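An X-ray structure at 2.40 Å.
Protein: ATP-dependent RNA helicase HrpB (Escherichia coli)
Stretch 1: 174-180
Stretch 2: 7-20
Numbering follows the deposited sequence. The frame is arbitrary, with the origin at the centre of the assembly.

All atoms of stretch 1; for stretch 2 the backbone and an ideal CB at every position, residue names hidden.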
ATOM      1  N   ALA A 174      23.160   7.187 -17.142  1.00 84.64           N
ATOM      2  CA  ALA A 174      23.512   5.777 -17.117  1.00 77.97           C
ATOM      3  C   ALA A 174      23.525   5.161 -18.505  1.00 78.39           C
ATOM      4  O   ALA A 174      22.503   5.144 -19.190  1.00 80.30           O
ATOM      5  CB  ALA A 174      22.564   5.024 -16.222  1.00 71.35           C
ATOM      6  N   PRO A 175      24.693   4.644 -18.920  1.00 77.38           N
ATOM      7  CA  PRO A 175      24.870   3.974 -20.212  1.00 73.54           C
ATOM      8  C   PRO A 175      23.994   2.742 -20.335  1.00 75.63           C
ATOM      9  O   PRO A 175      24.079   1.839 -19.499  1.00 76.98           O
ATOM     10  CB  PRO A 175      26.350   3.583 -20.209  1.00 71.67           C
ATOM     11  CG  PRO A 175      26.988   4.531 -19.268  1.00 76.02           C
ATOM     12  CD  PRO A 175      25.966   4.775 -18.195  1.00 77.48           C
ATOM     13  N   VAL A 176      23.156   2.713 -21.364  1.00 75.42           N
ATOM     14  CA  VAL A 176      22.334   1.544 -21.642  1.00 72.31           C
ATOM     15  C   VAL A 176      23.068   0.628 -22.618  1.00 73.71           C
ATOM     16  O   VAL A 176      23.483   1.050 -23.695  1.00 75.05           O
ATOM     17  CB  VAL A 176      20.958   1.933 -22.214  1.00 65.96           C
ATOM     18  CG1 VAL A 176      20.080   0.688 -22.389  1.00 56.72           C
ATOM     19  CG2 VAL A 176      20.287   2.969 -21.309  1.00 67.87           C
ATOM     20  N   VAL A 177      23.234  -0.627 -22.227  1.00 71.69           N
ATOM     21  CA  VAL A 177      23.982  -1.581 -23.026  1.00 70.44           C
ATOM     22  C   VAL A 177      23.086  -2.753 -23.399  1.00 70.16           C
ATOM     23  O   VAL A 177      22.685  -3.524 -22.539  1.00 70.80           O
ATOM     24  CB  VAL A 177      25.225  -2.074 -22.268  1.00 67.65           C
ATOM     25  CG1 VAL A 177      25.876  -3.230 -22.997  1.00 68.49           C
ATOM     26  CG2 VAL A 177      26.215  -0.927 -22.069  1.00 64.60           C
ATOM     27  N   ILE A 178      22.769  -2.881 -24.682  1.00 70.66           N
ATOM     28  CA  ILE A 178      21.755  -3.842 -25.117  1.00 67.67           C
ATOM     29  C   ILE A 178      22.314  -5.059 -25.848  1.00 68.55           C
ATOM     30  O   ILE A 178      22.978  -4.943 -26.878  1.00 71.47           O
ATOM     31  CB  ILE A 178      20.714  -3.182 -26.043  1.00 65.45           C
ATOM     32  CG1 ILE A 178      20.014  -2.034 -25.313  1.00 68.67           C
ATOM     33  CG2 ILE A 178      19.707  -4.227 -26.513  1.00 61.66           C
ATOM     34  CD1 ILE A 178      18.928  -1.350 -26.101  1.00 70.52           C
ATOM     35  N   SER A 179      22.034  -6.230 -25.302  1.00 67.03           N
ATOM     36  CA  SER A 179      22.266  -7.469 -26.008  1.00 72.12           C
ATOM     37  C   SER A 179      20.923  -8.030 -26.450  1.00 80.87           C
ATOM     38  O   SER A 179      20.018  -8.199 -25.636  1.00 83.22           O
ATOM     39  CB  SER A 179      23.005  -8.462 -25.115  1.00 70.49           C
ATOM     40  OG  SER A 179      22.877  -9.793 -25.585  1.00 69.91           O
ATOM     41  N   GLU A 180      20.768  -8.297 -27.737  1.00 88.17           N
ATOM     42  CA  GLU A 180      19.538  -8.934 -28.188  1.00 94.90           C
ATOM     43  C   GLU A 180      19.830  -9.991 -29.231  1.00 93.24           C
ATOM     44  O   GLU A 180      20.801  -9.896 -29.992  1.00 93.55           O
ATOM     45  CB  GLU A 180      18.543  -7.902 -28.738  1.00103.35           C
ATOM     46  CG  GLU A 180      18.625  -7.660 -30.245  1.00111.60           C
ATOM     47  CD  GLU A 180      17.598  -6.653 -30.743  1.00116.06           C
ATOM     48  OE1 GLU A 180      16.899  -6.041 -29.904  1.00117.74           O
ATOM     49  OE2 GLU A 180      17.494  -6.470 -31.976  1.00116.44           O
ATOM     50  N   UNK A   7      28.432 -17.271 -26.466  1.00131.20           N
ATOM     51  CA  UNK A   7      27.136 -16.715 -26.081  1.00120.72           C
ATOM     52  C   UNK A   7      27.019 -15.236 -26.453  1.00115.82           C
ATOM     53  O   UNK A   7      28.023 -14.522 -26.478  1.00115.62           O
ATOM     54  CB  UNK A   7      26.915 -16.892 -24.577  1.00120.72           C
ATOM     55  N   UNK A   8      25.790 -14.781 -26.768  1.00111.77           N
ATOM     56  CA  UNK A   8      25.540 -13.422 -27.276  1.00112.06           C
ATOM     57  C   UNK A   8      26.008 -12.320 -26.333  1.00109.91           C
ATOM     58  O   UNK A   8      26.257 -11.195 -26.777  1.00109.72           O
ATOM     59  CB  UNK A   8      24.045 -13.241 -27.548  1.00112.06           C
ATOM     60  N   UNK A   9      26.116 -12.642 -25.049  1.00106.37           N
ATOM     61  CA  UNK A   9      26.599 -11.689 -24.063  1.00103.72           C
ATOM     62  C   UNK A   9      28.088 -11.392 -24.298  1.00105.29           C
ATOM     63  O   UNK A   9      28.573 -10.310 -23.969  1.00104.64           O
ATOM     64  CB  UNK A   9      26.372 -12.224 -22.648  1.00103.72           C
ATOM     65  N   UNK A  10      28.808 -12.344 -24.884  1.00107.15           N
ATOM     66  CA  UNK A  10      30.208 -12.126 -25.217  1.00105.20           C
ATOM     67  C   UNK A  10      30.341 -10.978 -26.205  1.00103.37           C
ATOM     68  O   UNK A  10      31.241 -10.146 -26.089  1.00107.19           O
ATOM     69  CB  UNK A  10      30.832 -13.400 -25.790  1.00105.20           C
ATOM     70  N   UNK A  11      29.419 -10.926 -27.164  1.00100.67           N
ATOM     71  CA  UNK A  11      29.503  -9.969 -28.266  1.00100.37           C
ATOM     72  C   UNK A  11      29.199  -8.542 -27.827  1.00 98.17           C
ATOM     73  O   UNK A  11      29.333  -7.605 -28.612  1.00 98.55           O
ATOM     74  CB  UNK A  11      28.541 -10.376 -29.384  1.00100.37           C
ATOM     75  N   UNK A  12      28.796  -8.377 -26.573  1.00 95.71           N
ATOM     76  CA  UNK A  12      28.397  -7.069 -26.077  1.00 95.30           C
ATOM     77  C   UNK A  12      29.347  -6.628 -24.950  1.00 93.56           C
ATOM     78  O   UNK A  12      29.333  -5.471 -24.524  1.00 94.00           O
ATOM     79  CB  UNK A  12      26.948  -7.101 -25.586  1.00 95.30           C
ATOM     80  N   UNK A  13      30.199  -7.556 -24.514  1.00 95.41           N
ATOM     81  CA  UNK A  13      31.137  -7.345 -23.402  1.00 91.36           C
ATOM     82  C   UNK A  13      32.083  -6.142 -23.534  1.00 91.11           C
ATOM     83  O   UNK A  13      32.281  -5.414 -22.558  1.00 90.70           O
ATOM     84  CB  UNK A  13      31.985  -8.607 -23.234  1.00 91.36           C
ATOM     85  N   UNK A  14      32.686  -5.933 -24.721  1.00 90.25           N
ATOM     86  CA  UNK A  14      33.571  -4.766 -24.808  1.00 94.29           C
ATOM     87  C   UNK A  14      32.842  -3.439 -24.587  1.00 97.51           C
ATOM     88  O   UNK A  14      33.372  -2.568 -23.901  1.00 98.98           O
ATOM     89  CB  UNK A  14      34.259  -4.743 -26.174  1.00 94.29           C
ATOM     90  N   UNK A  15      31.645  -3.295 -25.149  1.00102.80           N
ATOM     91  CA  UNK A  15      30.831  -2.099 -24.927  1.00107.85           C
ATOM     92  C   UNK A  15      30.547  -1.889 -23.441  1.00103.04           C
ATOM     93  O   UNK A  15      30.490  -0.753 -22.960  1.00100.11           O
ATOM     94  CB  UNK A  15      29.516  -2.201 -25.702  1.00107.85           C
ATOM     95  N   UNK A  16      30.377  -3.000 -22.726  1.00105.76           N
ATOM     96  CA  UNK A  16      30.059  -2.982 -21.301  1.00100.75           C
ATOM     97  C   UNK A  16      31.243  -2.533 -20.447  1.00 95.50           C
ATOM     98  O   UNK A  16      31.080  -1.750 -19.509  1.00 91.94           O
ATOM     99  CB  UNK A  16      29.597  -4.370 -20.853  1.00100.75           C
ATOM    100  N   UNK A  17      32.427  -3.045 -20.767  1.00 93.75           N
ATOM    101  CA  UNK A  17      33.624  -2.684 -20.030  1.00 88.75           C
ATOM    102  C   UNK A  17      33.899  -1.191 -20.168  1.00 85.94           C
ATOM    103  O   UNK A  17      34.240  -0.532 -19.189  1.00 79.24           O
ATOM    104  CB  UNK A  17      34.823  -3.499 -20.519  1.00 88.75           C
ATOM    105  N   UNK A  18      33.732  -0.659 -21.379  1.00 87.07           N
ATOM    106  CA  UNK A  18      33.926   0.770 -21.636  1.00 91.55           C
ATOM    107  C   UNK A  18      32.972   1.631 -20.800  1.00 88.91           C
ATOM    108  O   UNK A  18      33.387   2.628 -20.208  1.00 89.53           O
ATOM    109  CB  UNK A  18      33.727   1.067 -23.124  1.00 91.55           C
ATOM    110  N   UNK A  19      31.700   1.242 -20.751  1.00 84.30           N
ATOM    111  CA  UNK A  19      30.712   1.951 -19.934  1.00 84.61           C
ATOM    112  C   UNK A  19      30.952   1.716 -18.445  1.00 84.35           C
ATOM    113  O   UNK A  19      30.744   2.609 -17.616  1.00 83.59           O
ATOM    114  CB  UNK A  19      29.296   1.510 -20.311  1.00 84.61           C
ATOM    115  N   UNK A  20      31.384   0.502 -18.116  1.00 84.97           N
ATOM    116  CA  UNK A  20      31.649   0.124 -16.736  1.00 86.06           C
ATOM    117  C   UNK A  20      32.684   1.058 -16.103  1.00 89.86           C
ATOM    118  O   UNK A  20      32.488   1.556 -14.990  1.00 85.06           O
ATOM    119  CB  UNK A  20      32.129  -1.327 -16.667  1.00 86.06           C
TER

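The axis of strand 176-178 and that of helix 13-20 run antiparallel within 10° and approach to 8.8 Å, so alternate residues of stretch 1, Pro-175, Val-177 and Ser-179, meet successive turns of stretch 2 in reverse order.

Position 7 has no atom of stretch 1 within 5.5 Å of its ideal CB, so nothing here selects a residue; it is Leu-7, whose O accepts a hydrogen bond from the backbone N of position 10. At 8 the CB points toward stretch 1, 4.1 Å from Ser-179 OG, and phi of -58° admits proline as well as small or polar residues. Pro-8 is deposited; its CB lies 4.2 Å from Ser-179 OG. Position 9 points sideways, its ideal CB 5.2 Å from Ser-179 OG, and many side chains would fit; Val-9 adds little contact. Positions 10 and 11, with no neighbour in reach, are Ala-10 and Ala-11.

Position 12 points toward the strand: its ideal CB is 4.2 Å from Ser-179 CB and 4.8 Å from Val-177 CG1. A medium apolar residue, valine, isoleucine or leucine, would suit. Val-12, with chi1 near +72° (p), sets CG2 3.5 Å from Val-177 CG1 and CG1 3.9 Å from Ser-179 CB, touching Val-177 and Ser-179 with its two methyls, while CG2 also lies 3.7 Å from Ile-178 O.

Position 13 points away and 14 is out of reach, so stretch 1 restricts neither; phi of -62° at 14 admits proline among many others. They are Leu-13 and Pro-14.

At 15 the CB points toward stretch 1, 4.6 Å from Val-177 CG1, while the Ile-178 N offers a donor nearby. A long apolar chain could cover the valine, and a long acceptor such as glutamate or glutamine could reach toward the amide. Glu-15 extends with chi1 and chi2 both t, and OE1 stops 4.5 Å from Ile-178 N. Water 1 closes the gap: it donates to Glu-15 OE1 at 3.2 Å and accepts from Ile-178 N at 2.9 Å.

Position 16 points sideways, yet its ideal CB is 4.4 Å from Val-177 CG1; a branched apolar chain could turn back to the strand. Leu-16 does so, bringing CD1 to 3.7 Å from Val-177 CG1.

Positions 17 and 18 are out of reach, leaving the choice open: Leu-17, and Thr-18, whose OG1 donates to Pro-14 O at 3.3 Å.

At 19 the ideal CB already sits 3.6 Å from Pro-175 CB and 4.3 Å from Val-177 CG2, which favours a small residue. Ala-19 makes both contacts with its methyl alone. Position 20 points away; it is Leu-20.

Stretch 2, residues 7-20: LPVAAVLPELLTAL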
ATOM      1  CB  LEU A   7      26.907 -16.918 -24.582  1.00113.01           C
ATOM      2  CG  LEU A   7      26.778 -18.388 -24.175  1.00110.28           C
ATOM      3  CD1 LEU A   7      26.699 -18.530 -22.662  1.00106.22           C
ATOM      4  CD2 LEU A   7      25.568 -19.032 -24.859  1.00108.29           C
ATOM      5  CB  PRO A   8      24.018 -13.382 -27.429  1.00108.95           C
ATOM      6  CG  PRO A   8      23.624 -14.802 -27.618  1.00108.72           C
ATOM      7  CD  PRO A   8      24.561 -15.594 -26.759  1.00108.51           C
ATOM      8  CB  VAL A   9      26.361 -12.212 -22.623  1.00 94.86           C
ATOM      9  CG1 VAL A   9      26.806 -11.194 -21.593  1.00 93.96           C
ATOM     10  CG2 VAL A   9      24.897 -12.533 -22.425  1.00 92.26           C
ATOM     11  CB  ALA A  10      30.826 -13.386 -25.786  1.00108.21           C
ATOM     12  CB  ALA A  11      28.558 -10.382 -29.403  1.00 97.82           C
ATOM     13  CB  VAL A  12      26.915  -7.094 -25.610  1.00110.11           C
ATOM     14  CG1 VAL A  12      26.753  -7.871 -24.308  1.00106.32           C
ATOM     15  CG2 VAL A  12      26.358  -5.693 -25.489  1.00106.69           C
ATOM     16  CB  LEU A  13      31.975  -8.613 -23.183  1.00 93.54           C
ATOM     17  CG  LEU A  13      33.085  -8.516 -22.134  1.00 93.89           C
ATOM     18  CD1 LEU A  13      32.516  -8.177 -20.759  1.00 88.24           C
ATOM     19  CD2 LEU A  13      33.872  -9.812 -22.093  1.00 97.98           C
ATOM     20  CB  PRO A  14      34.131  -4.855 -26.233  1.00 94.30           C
ATOM     21  CG  PRO A  14      34.011  -6.304 -26.591  1.00 92.71           C
ATOM     22  CD  PRO A  14      32.732  -6.742 -25.952  1.00 92.20           C
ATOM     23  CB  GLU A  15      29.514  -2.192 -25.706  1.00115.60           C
ATOM     24  CG  GLU A  15      28.522  -1.069 -25.406  1.00121.41           C
ATOM     25  CD  GLU A  15      27.285  -1.123 -26.288  1.00127.35           C
ATOM     26  OE1 GLU A  15      26.793  -2.239 -26.563  1.00130.68           O
ATOM     27  OE2 GLU A  15      26.806  -0.049 -26.707  1.00130.02           O
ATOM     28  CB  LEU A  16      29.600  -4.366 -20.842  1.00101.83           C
ATOM     29  CG  LEU A  16      28.812  -4.374 -19.534  1.00100.46           C
ATOM     30  CD1 LEU A  16      27.532  -3.573 -19.689  1.00 97.07           C
ATOM     31  CD2 LEU A  16      28.520  -5.792 -19.091  1.00101.59           C
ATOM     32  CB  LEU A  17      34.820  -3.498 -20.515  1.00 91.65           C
ATOM     33  CG  LEU A  17      34.674  -5.007 -20.340  1.00 81.26           C
ATOM     34  CD1 LEU A  17      35.936  -5.719 -20.791  1.00 85.86           C
ATOM     35  CD2 LEU A  17      34.359  -5.331 -18.908  1.00 78.67           C
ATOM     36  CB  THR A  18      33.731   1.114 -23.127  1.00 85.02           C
ATOM     37  OG1 THR A  18      34.696   0.406 -23.917  1.00 96.04           O
ATOM     38  CG2 THR A  18      33.897   2.607 -23.352  1.00 87.34           C
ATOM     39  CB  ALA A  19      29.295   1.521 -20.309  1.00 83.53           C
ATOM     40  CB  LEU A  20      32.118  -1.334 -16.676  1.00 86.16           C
ATOM     41  CG  LEU A  20      31.523  -2.163 -15.538  1.00 80.67           C
ATOM     42  CD1 LEU A  20      30.054  -1.839 -15.349  1.00 71.75           C
ATOM     43  CD2 LEU A  20      31.705  -3.634 -15.837  1.00 81.54           C
TER
HETATM   44  O   HOH W   1      23.725  -1.640 -27.168  1.00 57.49           O
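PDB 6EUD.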